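Local coordinates for protein glutathione transferase gst1-6 (Anopheles dirus, PDB 1V2A) that probably catalyses the conjugation of glutathione to electrophilic xenobiotics, displacing a halide, and works as a homodimer in detoxification, at residues B[5-10]-B[195-200]; B[16-21]-B[153-158]; B[40-45]-B[51-56]; B[159-164]-B[169-174]. All coordinates share one frame; numbering follows the deposited sequence.

Contact 1 (B[5-10]-B[195-200]); sequences YSLISP and SKQVAD. With GTS (glutathione sulfonic acid), chain F.
The flat amide of Q197 is not what meets L7: its NE2 is hydrogen-bonded to OD1 of D201 one turn further on, and CG, in the chain behind it, makes the contact. Q197 CG, anti to the backbone N (chi1 -169°), meets L7 CD1 at 3.5 Å, the two side chains crossing at about a right angle. V198 makes the second approach. Its CG1 comes within 3.8 Å of L7 O, and CG2 lies 4.3 Å from L7 CB, a looser apolar touch. L7 O itself is bonded by NE2 of Q13. The loop belongs to the thioredoxin-like N-terminal domain, between strand 2-5 and helix 13-22, and S6 to S9 form a type I turn closed by S9 N to S6 O at 2.8 Å. The turn projects L7 onto the last helix of the chain, 191-206, where F194 and D201 also touch it, and presents S9 to the ligand. S9 OG, anti to its own N (chi1 168°), donates a short hydrogen bond of 2.5 Å to O1S of glutathione sulfonic acid; the sulfonate group, built on the sulfur of glutathione, also brings O2S within 3.3 Å of S9 CB.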
# COMPACT_ATOMS: atom_id res chain seq x y z
N TYR B 5 -1.41 -3.56 -19.57
CA TYR B 5 -0.95 -2.27 -19.11
C TYR B 5 -1.20 -1.14 -20.12
O TYR B 5 -1.85 -1.32 -21.15
CB TYR B 5 0.56 -2.34 -18.88
CG TYR B 5 1.29 -2.24 -20.19
CD1 TYR B 5 2.18 -1.21 -20.43
CD2 TYR B 5 0.98 -3.10 -21.25
CE1 TYR B 5 2.75 -1.02 -21.69
CE2 TYR B 5 1.54 -2.93 -22.51
CZ TYR B 5 2.41 -1.88 -22.73
OH TYR B 5 2.91 -1.64 -23.99
N SER B 6 -0.62 0.01 -19.79
CA SER B 6 -0.65 1.21 -20.61
C SER B 6 0.40 2.15 -20.04
O SER B 6 0.33 2.52 -18.87
CB SER B 6 -2.01 1.88 -20.55
OG SER B 6 -1.98 3.08 -21.30
N LEU B 7 1.37 2.53 -20.86
CA LEU B 7 2.44 3.43 -20.44
C LEU B 7 1.96 4.77 -19.90
O LEU B 7 2.75 5.52 -19.32
CB LEU B 7 3.41 3.69 -21.60
CG LEU B 7 4.41 2.58 -21.90
CD1 LEU B 7 5.29 2.99 -23.07
CD2 LEU B 7 5.25 2.32 -20.65
N ILE B 8 0.69 5.10 -20.12
CA ILE B 8 0.16 6.36 -19.63
C ILE B 8 -0.11 6.21 -18.14
O ILE B 8 -0.12 7.19 -17.38
CB ILE B 8 -1.14 6.75 -20.35
CG1 ILE B 8 -0.86 7.07 -21.82
CG2 ILE B 8 -1.73 8.00 -19.72
CD1 ILE B 8 -0.33 5.90 -22.64
N SER B 9 -0.34 4.96 -17.72
CA SER B 9 -0.60 4.62 -16.33
C SER B 9 0.72 4.58 -15.56
O SER B 9 1.60 3.77 -15.87
CB SER B 9 -1.30 3.26 -16.26
OG SER B 9 -1.33 2.75 -14.94
N PRO B 10 0.90 5.48 -14.57
CA PRO B 10 2.12 5.52 -13.77
C PRO B 10 2.38 4.20 -13.03
O PRO B 10 3.51 3.73 -12.95
CB PRO B 10 1.88 6.71 -12.84
CG PRO B 10 1.03 7.62 -13.67
CD PRO B 10 0.04 6.63 -14.27
N SER B 195 11.02 7.10 -21.73
CA SER B 195 10.34 8.37 -21.57
C SER B 195 9.72 8.83 -22.89
O SER B 195 8.61 9.38 -22.91
CB SER B 195 11.33 9.41 -21.06
OG SER B 195 10.67 10.64 -20.81
N LYS B 196 10.44 8.63 -23.99
CA LYS B 196 9.93 9.03 -25.30
C LYS B 196 8.83 8.07 -25.74
O LYS B 196 7.91 8.44 -26.48
CB LYS B 196 11.06 9.05 -26.33
CG LYS B 196 11.33 10.45 -26.88
CD LYS B 196 12.74 10.61 -27.45
CE LYS B 196 13.80 10.31 -26.39
NZ LYS B 196 13.51 11.00 -25.09
N GLN B 197 8.91 6.83 -25.27
CA GLN B 197 7.89 5.86 -25.63
C GLN B 197 6.62 6.23 -24.89
O GLN B 197 5.51 6.03 -25.39
CB GLN B 197 8.32 4.45 -25.25
CG GLN B 197 7.41 3.39 -25.84
CD GLN B 197 7.31 3.52 -27.35
OE1 GLN B 197 8.32 3.52 -28.05
NE2 GLN B 197 6.08 3.64 -27.86
N VAL B 198 6.79 6.77 -23.68
CA VAL B 198 5.64 7.18 -22.89
C VAL B 198 4.99 8.33 -23.64
O VAL B 198 3.78 8.31 -23.90
CB VAL B 198 6.05 7.65 -21.48
CG1 VAL B 198 4.85 8.28 -20.77
CG2 VAL B 198 6.55 6.48 -20.66
N ALA B 199 5.80 9.33 -23.99
CA ALA B 199 5.32 10.49 -24.73
C ALA B 199 4.51 10.09 -25.95
O ALA B 199 3.40 10.57 -26.16
CB ALA B 199 6.51 11.37 -25.15
N ASP B 200 5.08 9.22 -26.77
CA ASP B 200 4.39 8.77 -27.98
C ASP B 200 3.05 8.15 -27.67
O ASP B 200 2.04 8.49 -28.29
CB ASP B 200 5.27 7.78 -28.75
CG ASP B 200 6.51 8.42 -29.32
OD1 ASP B 200 6.69 9.65 -29.15
OD2 ASP B 200 7.31 7.71 -29.95
N1 GTS F . -2.69 0.11 -6.83
CA1 GTS F . -2.82 -0.28 -8.21
C1 GTS F . -1.44 -0.68 -8.65
O11 GTS F . -1.35 -1.56 -9.49
O12 GTS F . -0.44 -0.14 -8.14
CB1 GTS F . -3.37 0.90 -8.97
CG1 GTS F . -3.59 0.64 -10.48
CD1 GTS F . -4.78 1.40 -11.02
OE1 GTS F . -5.49 2.12 -10.30
N2 GTS F . -4.98 1.22 -12.33
CA2 GTS F . -6.08 1.89 -13.02
C2 GTS F . -7.08 0.87 -13.48
O2 GTS F . -6.71 -0.20 -13.96
CB2 GTS F . -5.67 2.64 -14.29
SG2 GTS F . -4.50 4.02 -14.13
O1S GTS F . -3.24 3.64 -13.58
O2S GTS F . -4.30 4.51 -15.45
O3S GTS F . -5.05 5.06 -13.31
N3 GTS F . -8.35 1.25 -13.32
CA3 GTS F . -9.42 0.38 -13.72
C3 GTS F . -10.43 0.23 -12.65
O31 GTS F . -11.39 -0.48 -12.91
O32 GTS F . -10.24 0.83 -11.57

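Contact 2 (B[16-21]-B[153-158]); sequences ILLAKK and ADICLL
Next to I155, which meets both L17 and L18, the carboxylate of D154 is held by three hydrogen bonds: OD1 accepts from A145 N and W180 NE1, and OD2 from T151 N. The bonds pin the start of helix 152-162. T151 N to D154 OD2 is the return bond of a capping box, as in the conserved N-capping box of glutathione transferases, while T151 OG1 here pairs with A153 N. Against helix 13-22 the chemistry is wholly apolar. I155 is the central residue, its two branches serving two leucines. CG2 touches L17 CB at 4.0 Å, while the other branch, extended at chi2 (-178°), carries CD1 to 4.0 Å from L18 CD2 and equally close to L18 CA. L18 and I155 cross at about a right angle here, the CD1 methyl reaching the very base of the leucine. The segments 16-21 and 153-158 belong to the thioredoxin-like and the all-helical domain respectively, and the contact is part of the buried seam between them; their axes approach to 10.2 Å and run roughly antiparallel at 142°. One turn after I155, L158 has CG anti to its N (chi1 163°), which, with the bend at chi2, brings CD2 to 4.1 Å from L17 CD2, again with the side chains nearly perpendicular. F194 of helix 191-206 touches L17, Y191 of the same helix touches L158, and L81 rests on L18.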
# COMPACT_ATOMS: atom_id res chain seq x y z
N ILE B 16 7.60 -2.39 -16.03
CA ILE B 16 8.27 -2.18 -17.31
C ILE B 16 9.75 -1.88 -17.04
O ILE B 16 10.64 -2.54 -17.58
CB ILE B 16 7.65 -0.99 -18.08
CG1 ILE B 16 6.22 -1.31 -18.49
CG2 ILE B 16 8.51 -0.65 -19.29
CD1 ILE B 16 6.07 -2.55 -19.37
N LEU B 17 10.01 -0.88 -16.22
CA LEU B 17 11.38 -0.51 -15.90
C LEU B 17 12.13 -1.66 -15.24
O LEU B 17 13.23 -2.03 -15.64
CB LEU B 17 11.38 0.72 -14.98
CG LEU B 17 11.75 2.09 -15.57
CD1 LEU B 17 11.51 2.13 -17.06
CD2 LEU B 17 10.95 3.18 -14.87
N LEU B 18 11.52 -2.23 -14.21
CA LEU B 18 12.13 -3.34 -13.50
C LEU B 18 12.47 -4.44 -14.51
O LEU B 18 13.57 -4.98 -14.50
CB LEU B 18 11.17 -3.86 -12.42
CG LEU B 18 11.61 -4.98 -11.48
CD1 LEU B 18 11.62 -6.30 -12.23
CD2 LEU B 18 12.98 -4.66 -10.89
N ALA B 19 11.52 -4.75 -15.39
CA ALA B 19 11.72 -5.78 -16.40
C ALA B 19 13.00 -5.56 -17.19
O ALA B 19 13.77 -6.50 -17.42
CB ALA B 19 10.53 -5.82 -17.35
N LYS B 20 13.23 -4.31 -17.60
CA LYS B 20 14.41 -3.95 -18.38
C LYS B 20 15.68 -4.14 -17.58
O LYS B 20 16.68 -4.64 -18.09
CB LYS B 20 14.32 -2.49 -18.83
CG LYS B 20 13.08 -2.15 -19.64
CD LYS B 20 13.18 -0.76 -20.26
CE LYS B 20 11.89 -0.37 -20.95
NZ LYS B 20 11.46 -1.39 -21.95
N LYS B 21 15.64 -3.75 -16.31
CA LYS B 21 16.79 -3.87 -15.43
C LYS B 21 17.24 -5.31 -15.18
O LYS B 21 18.42 -5.54 -14.95
CB LYS B 21 16.47 -3.21 -14.08
CG LYS B 21 17.23 -1.92 -13.80
CD LYS B 21 18.69 -2.18 -13.49
CE LYS B 21 19.36 -0.93 -12.94
NZ LYS B 21 20.80 -1.14 -12.64
N ALA B 153 12.11 0.43 -4.49
CA ALA B 153 11.50 1.63 -3.94
C ALA B 153 11.72 2.79 -4.90
O ALA B 153 10.80 3.55 -5.19
CB ALA B 153 12.12 1.96 -2.60
N ASP B 154 12.95 2.90 -5.38
CA ASP B 154 13.32 3.96 -6.29
C ASP B 154 12.52 3.89 -7.58
O ASP B 154 12.03 4.91 -8.06
CB ASP B 154 14.81 3.85 -6.60
CG ASP B 154 15.67 4.09 -5.38
OD1 ASP B 154 15.77 5.26 -4.97
OD2 ASP B 154 16.23 3.12 -4.84
N ILE B 155 12.38 2.69 -8.13
CA ILE B 155 11.63 2.51 -9.36
C ILE B 155 10.16 2.94 -9.25
O ILE B 155 9.65 3.61 -10.15
CB ILE B 155 11.69 1.05 -9.84
CG1 ILE B 155 13.13 0.69 -10.24
CG2 ILE B 155 10.73 0.85 -11.01
CD1 ILE B 155 13.30 -0.71 -10.77
N CYS B 156 9.49 2.54 -8.17
CA CYS B 156 8.08 2.90 -7.96
C CYS B 156 7.89 4.39 -7.69
O CYS B 156 6.96 5.01 -8.21
CB CYS B 156 7.48 2.12 -6.78
SG CYS B 156 7.43 0.32 -6.96
N LEU B 157 8.77 4.97 -6.87
CA LEU B 157 8.68 6.39 -6.55
C LEU B 157 9.03 7.27 -7.75
O LEU B 157 8.60 8.43 -7.83
CB LEU B 157 9.59 6.71 -5.36
CG LEU B 157 9.09 6.16 -4.02
CD1 LEU B 157 10.16 6.30 -2.95
CD2 LEU B 157 7.82 6.91 -3.63
N LEU B 158 9.82 6.72 -8.66
CA LEU B 158 10.21 7.45 -9.86
C LEU B 158 8.97 7.55 -10.75
O LEU B 158 8.77 8.55 -11.42
CB LEU B 158 11.32 6.70 -10.60
CG LEU B 158 11.54 7.14 -12.05
CD1 LEU B 158 11.92 8.62 -12.09
CD2 LEU B 158 12.63 6.27 -12.68

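Contact 3 (B[40-45]-B[51-56]); sequences DALTKL and IPTLVD. With GTS (glutathione sulfonic acid), chain F.
Apolar contacts join helix 36-45 to strand 53-56 and to I51 in the loop before it, with L42 taking two partners. Its CD1 meets I51 CG2 at 3.9 Å, where the side chains cross at about a right angle. CD2 sits against the branch point of T53, 3.8 Å from OG1 and barely further from CB and CG2, as the two side chains slide past each other in opposite directions. Three residues on, L45 CD1 touches V55 CG2 more loosely at 4.4 Å, and Y4 of strand 2-5 touches both L45 and V55.

Among polar groups, the hydroxyl of T53 is hydrogen-bonded to T50 O and weakly to N46 OD1, so the oxygen beside the L42 methyl has its partners in the 46-50 loop.

The remaining interactions are with glutathione sulfonic acid. I51 N donates to GTS O2 at 2.7 Å. In return GTS N2 donates to I51 O at 2.8 Å, a fairly straight bond like the first, and the reciprocal pair resembles antiparallel strand pairing. I51 CG1, tucked between N and carbonyl carbon (chi1 50°), lies 3.4 Å from GTS O2, leaving CG2 for L42. P52 CD approaches GTS O11 at 3.3 Å.

The peptide between I51 and P52 is cis, the conserved cis-proline of the thioredoxin fold. Ligand recognition by I51 thus runs through backbone atoms, while its side chain is shared between the helix and the ligand, so the packing of helix 36-45 probably bears on how I51 is held at the site.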
# COMPACT_ATOMS: atom_id res chain seq x y z
N ASP B 40 -14.31 -6.38 -19.06
CA ASP B 40 -14.85 -7.70 -18.76
C ASP B 40 -13.79 -8.79 -18.94
O ASP B 40 -13.68 -9.70 -18.12
CB ASP B 40 -16.04 -8.00 -19.67
CG ASP B 40 -17.15 -6.97 -19.51
OD1 ASP B 40 -18.17 -7.08 -20.23
OD2 ASP B 40 -16.99 -6.06 -18.67
N ALA B 41 -13.03 -8.69 -20.02
CA ALA B 41 -11.98 -9.66 -20.30
C ALA B 41 -10.98 -9.71 -19.14
O ALA B 41 -10.71 -10.77 -18.59
CB ALA B 41 -11.27 -9.30 -21.59
N LEU B 42 -10.43 -8.55 -18.78
CA LEU B 42 -9.45 -8.48 -17.70
C LEU B 42 -10.00 -9.11 -16.42
O LEU B 42 -9.31 -9.87 -15.74
CB LEU B 42 -9.06 -7.03 -17.43
CG LEU B 42 -7.58 -6.65 -17.33
CD1 LEU B 42 -7.47 -5.31 -16.60
CD2 LEU B 42 -6.78 -7.72 -16.59
N THR B 43 -11.24 -8.77 -16.10
CA THR B 43 -11.90 -9.26 -14.90
C THR B 43 -11.73 -10.76 -14.71
O THR B 43 -11.43 -11.22 -13.60
CB THR B 43 -13.41 -8.94 -14.93
OG1 THR B 43 -13.59 -7.52 -15.01
CG2 THR B 43 -14.09 -9.46 -13.69
N LYS B 44 -11.91 -11.53 -15.78
CA LYS B 44 -11.78 -12.98 -15.70
C LYS B 44 -10.45 -13.40 -15.07
O LYS B 44 -10.37 -14.44 -14.41
CB LYS B 44 -11.92 -13.60 -17.09
CG LYS B 44 -13.18 -13.16 -17.82
CD LYS B 44 -13.68 -14.22 -18.81
CE LYS B 44 -12.61 -14.63 -19.82
NZ LYS B 44 -11.52 -15.48 -19.23
N LEU B 45 -9.41 -12.59 -15.28
CA LEU B 45 -8.08 -12.88 -14.74
C LEU B 45 -7.83 -12.14 -13.43
O LEU B 45 -7.18 -12.66 -12.53
CB LEU B 45 -7.02 -12.49 -15.77
CG LEU B 45 -7.19 -13.15 -17.14
CD1 LEU B 45 -6.20 -12.55 -18.12
CD2 LEU B 45 -7.00 -14.66 -17.01
N ILE B 51 -5.05 -2.28 -14.06
CA ILE B 51 -3.73 -2.51 -14.63
C ILE B 51 -2.77 -1.74 -13.75
O ILE B 51 -3.13 -0.69 -13.19
CB ILE B 51 -3.64 -2.01 -16.10
CG1 ILE B 51 -4.15 -0.57 -16.20
CG2 ILE B 51 -4.44 -2.92 -17.00
CD1 ILE B 51 -4.19 -0.04 -17.64
N PRO B 52 -1.54 -2.22 -13.60
CA PRO B 52 -0.98 -3.42 -14.21
C PRO B 52 -1.50 -4.75 -13.66
O PRO B 52 -1.85 -4.86 -12.49
CB PRO B 52 0.51 -3.26 -13.96
CG PRO B 52 0.53 -2.60 -12.62
CD PRO B 52 -0.54 -1.56 -12.74
N THR B 53 -1.52 -5.75 -14.53
CA THR B 53 -1.94 -7.11 -14.19
C THR B 53 -0.99 -8.04 -14.92
O THR B 53 -0.92 -8.01 -16.15
CB THR B 53 -3.37 -7.42 -14.68
OG1 THR B 53 -4.31 -6.68 -13.90
CG2 THR B 53 -3.67 -8.90 -14.51
N LEU B 54 -0.26 -8.85 -14.17
CA LEU B 54 0.70 -9.79 -14.74
C LEU B 54 0.11 -11.20 -14.75
O LEU B 54 -0.78 -11.50 -13.97
CB LEU B 54 1.99 -9.78 -13.90
CG LEU B 54 3.14 -10.71 -14.29
CD1 LEU B 54 3.73 -10.26 -15.62
CD2 LEU B 54 4.23 -10.68 -13.21
N VAL B 55 0.60 -12.06 -15.65
CA VAL B 55 0.14 -13.44 -15.73
C VAL B 55 1.32 -14.35 -16.13
O VAL B 55 1.56 -14.58 -17.30
CB VAL B 55 -1.01 -13.61 -16.77
CG1 VAL B 55 -1.56 -15.03 -16.72
CG2 VAL B 55 -2.13 -12.61 -16.48
N ASP B 56 2.04 -14.83 -15.13
CA ASP B 56 3.20 -15.70 -15.34
C ASP B 56 2.80 -17.17 -15.26
O ASP B 56 2.44 -17.67 -14.20
CB ASP B 56 4.26 -15.41 -14.27
CG ASP B 56 5.65 -15.86 -14.68
OD1 ASP B 56 5.77 -16.66 -15.64
OD2 ASP B 56 6.63 -15.41 -14.04
N1 GTS F . -2.69 0.11 -6.83
CA1 GTS F . -2.82 -0.28 -8.21
C1 GTS F . -1.44 -0.68 -8.65
O11 GTS F . -1.35 -1.56 -9.49
O12 GTS F . -0.44 -0.14 -8.14
CB1 GTS F . -3.37 0.90 -8.97
CG1 GTS F . -3.59 0.64 -10.48
CD1 GTS F . -4.78 1.40 -11.02
OE1 GTS F . -5.49 2.12 -10.30
N2 GTS F . -4.98 1.22 -12.33
CA2 GTS F . -6.08 1.89 -13.02
C2 GTS F . -7.08 0.87 -13.48
O2 GTS F . -6.71 -0.20 -13.96
CB2 GTS F . -5.67 2.64 -14.29
SG2 GTS F . -4.50 4.02 -14.13
O1S GTS F . -3.24 3.64 -13.58
O2S GTS F . -4.30 4.51 -15.45
O3S GTS F . -5.05 5.06 -13.31
N3 GTS F . -8.35 1.25 -13.32
CA3 GTS F . -9.42 0.38 -13.72
C3 GTS F . -10.43 0.23 -12.65
O31 GTS F . -11.39 -0.48 -12.91
O32 GTS F . -10.24 0.83 -11.57

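Contact 4 (B[159-164]-B[169-174]); sequences GTVTAL and HDLEPF
L164 has CG opposite its carbonyl carbon (chi1 -80°) and L171 holds the same kind of arrangement (chi1 -62°); both chains are extended beyond CG, and their ends meet with L164 CD1 3.5 Å from L171 CD2. The other methyl of L164, CD2, lies 4.0 Å from H169 CB and approaches the imidazole at CG obliquely, the two side chains lying side by side and pointing the same way. A further apolar touch links V161 CG1 to L171 CD1 at 4.2 Å, so L171 reaches two side chains three residues apart, V161 and L164. The backbone adds one weak hydrogen bond, from H169 N to L164 O at 3.4 Å, and the placing of that nitrogen is uncertain.

Two bonds brace the 169-174 loop from within. F174 N donates to L171 O at 2.7 Å, closing a type I turn from L171 to F174. E172 N makes a weak 3.3 Å bond to D170 OD1, forming an Asx turn just ahead of it. From the helix that follows, R178 NH1 bonds E172 O and, weakly, L171 O, tying the turn to that helix.

F174 is the N-cap residue of helix 175-185, and its ring packs against L132 and E136 of helix 122-141. V161 is in touch with I177 and W180 of helix 175-185 and with L135 of helix 122-141, while L164 rests on I107 of helix 86-115.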
# COMPACT_ATOMS: atom_id res chain seq x y z
N GLY B 159 8.14 6.52 -10.74
CA GLY B 159 6.93 6.57 -11.55
C GLY B 159 6.00 7.62 -10.98
O GLY B 159 5.46 8.46 -11.69
N THR B 160 5.86 7.58 -9.67
CA THR B 160 5.00 8.50 -8.94
C THR B 160 5.38 9.96 -9.08
O THR B 160 4.52 10.81 -9.28
CB THR B 160 4.99 8.14 -7.46
OG1 THR B 160 4.46 6.82 -7.31
CG2 THR B 160 4.15 9.14 -6.66
N VAL B 161 6.67 10.26 -8.98
CA VAL B 161 7.10 11.65 -9.07
C VAL B 161 7.01 12.27 -10.46
O VAL B 161 6.63 13.42 -10.58
CB VAL B 161 8.54 11.81 -8.54
CG1 VAL B 161 8.97 13.27 -8.61
CG2 VAL B 161 8.61 11.33 -7.10
N THR B 162 7.34 11.52 -11.51
CA THR B 162 7.26 12.08 -12.85
C THR B 162 5.80 12.28 -13.26
O THR B 162 5.51 12.94 -14.26
CB THR B 162 7.96 11.19 -13.92
OG1 THR B 162 7.04 10.22 -14.43
CG2 THR B 162 9.16 10.47 -13.33
N ALA B 163 4.89 11.69 -12.50
CA ALA B 163 3.46 11.81 -12.78
C ALA B 163 3.02 13.22 -12.42
O ALA B 163 1.95 13.66 -12.83
CB ALA B 163 2.67 10.79 -11.97
N LEU B 164 3.85 13.91 -11.65
CA LEU B 164 3.57 15.29 -11.24
C LEU B 164 3.58 16.20 -12.47
O LEU B 164 3.15 17.35 -12.40
CB LEU B 164 4.63 15.78 -10.24
CG LEU B 164 4.44 15.34 -8.78
CD1 LEU B 164 5.62 15.82 -7.95
CD2 LEU B 164 3.13 15.92 -8.22
N HIS B 169 3.42 20.68 -11.65
CA HIS B 169 3.81 20.94 -10.28
C HIS B 169 5.29 21.30 -10.22
O HIS B 169 6.13 20.55 -10.70
CB HIS B 169 3.55 19.72 -9.40
CG HIS B 169 3.55 20.02 -7.94
ND1 HIS B 169 2.43 20.46 -7.27
CD2 HIS B 169 4.55 19.97 -7.02
CE1 HIS B 169 2.74 20.68 -6.00
NE2 HIS B 169 4.01 20.38 -5.82
N ASP B 170 5.60 22.45 -9.63
CA ASP B 170 6.97 22.91 -9.53
C ASP B 170 7.79 22.14 -8.50
O ASP B 170 7.45 22.10 -7.32
CB ASP B 170 7.00 24.40 -9.18
CG ASP B 170 8.41 24.94 -9.03
OD1 ASP B 170 9.19 24.84 -10.00
OD2 ASP B 170 8.74 25.46 -7.93
N LEU B 171 8.88 21.53 -8.95
CA LEU B 171 9.76 20.76 -8.08
C LEU B 171 10.98 21.60 -7.71
O LEU B 171 11.91 21.11 -7.05
CB LEU B 171 10.22 19.48 -8.77
CG LEU B 171 9.15 18.47 -9.16
CD1 LEU B 171 9.81 17.21 -9.72
CD2 LEU B 171 8.31 18.13 -7.95
N GLU B 172 10.99 22.86 -8.13
CA GLU B 172 12.09 23.76 -7.84
C GLU B 172 12.42 23.74 -6.35
O GLU B 172 13.59 23.71 -5.97
CB GLU B 172 11.73 25.19 -8.27
CG GLU B 172 12.89 26.18 -8.19
CD GLU B 172 13.36 26.44 -6.77
OE1 GLU B 172 12.51 26.75 -5.92
OE2 GLU B 172 14.58 26.34 -6.52
N PRO B 173 11.39 23.77 -5.49
CA PRO B 173 11.64 23.76 -4.05
C PRO B 173 12.16 22.43 -3.52
O PRO B 173 12.54 22.33 -2.35
CB PRO B 173 10.29 24.14 -3.46
CG PRO B 173 9.33 23.57 -4.46
CD PRO B 173 9.95 23.93 -5.77
N PHE B 174 12.19 21.40 -4.36
CA PHE B 174 12.68 20.10 -3.93
C PHE B 174 13.98 19.70 -4.63
O PHE B 174 13.97 18.96 -5.61
CB PHE B 174 11.59 19.04 -4.15
CG PHE B 174 10.28 19.40 -3.50
CD1 PHE B 174 9.31 20.11 -4.20
CD2 PHE B 174 10.03 19.06 -2.17
CE1 PHE B 174 8.12 20.49 -3.59
CE2 PHE B 174 8.84 19.43 -1.55
CZ PHE B 174 7.88 20.15 -2.26

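Contact 2 is the most central, fully buried and apolar, and joins the two domains; contact 4 lies wholly in the helical domain, shares helix 152-162 with it, and is only partly buried. Contacts 1 and 3 both reach glutathione sulfonic acid, contact 1 through a side-chain hydroxyl at the sulfonate and contact 3 through backbone groups, and they touch where I51 meets Y5 and S6. Contact 3, also buried, is about 30 Å from contact 4 between centres. Segment 5-10 touches all three other contacts: besides I51, Y5 packs on I16 of contact 2, and P10 on A163 of contact 4. Only contact 4 has a backbone bond between its segments, and that one is weak and doubtful.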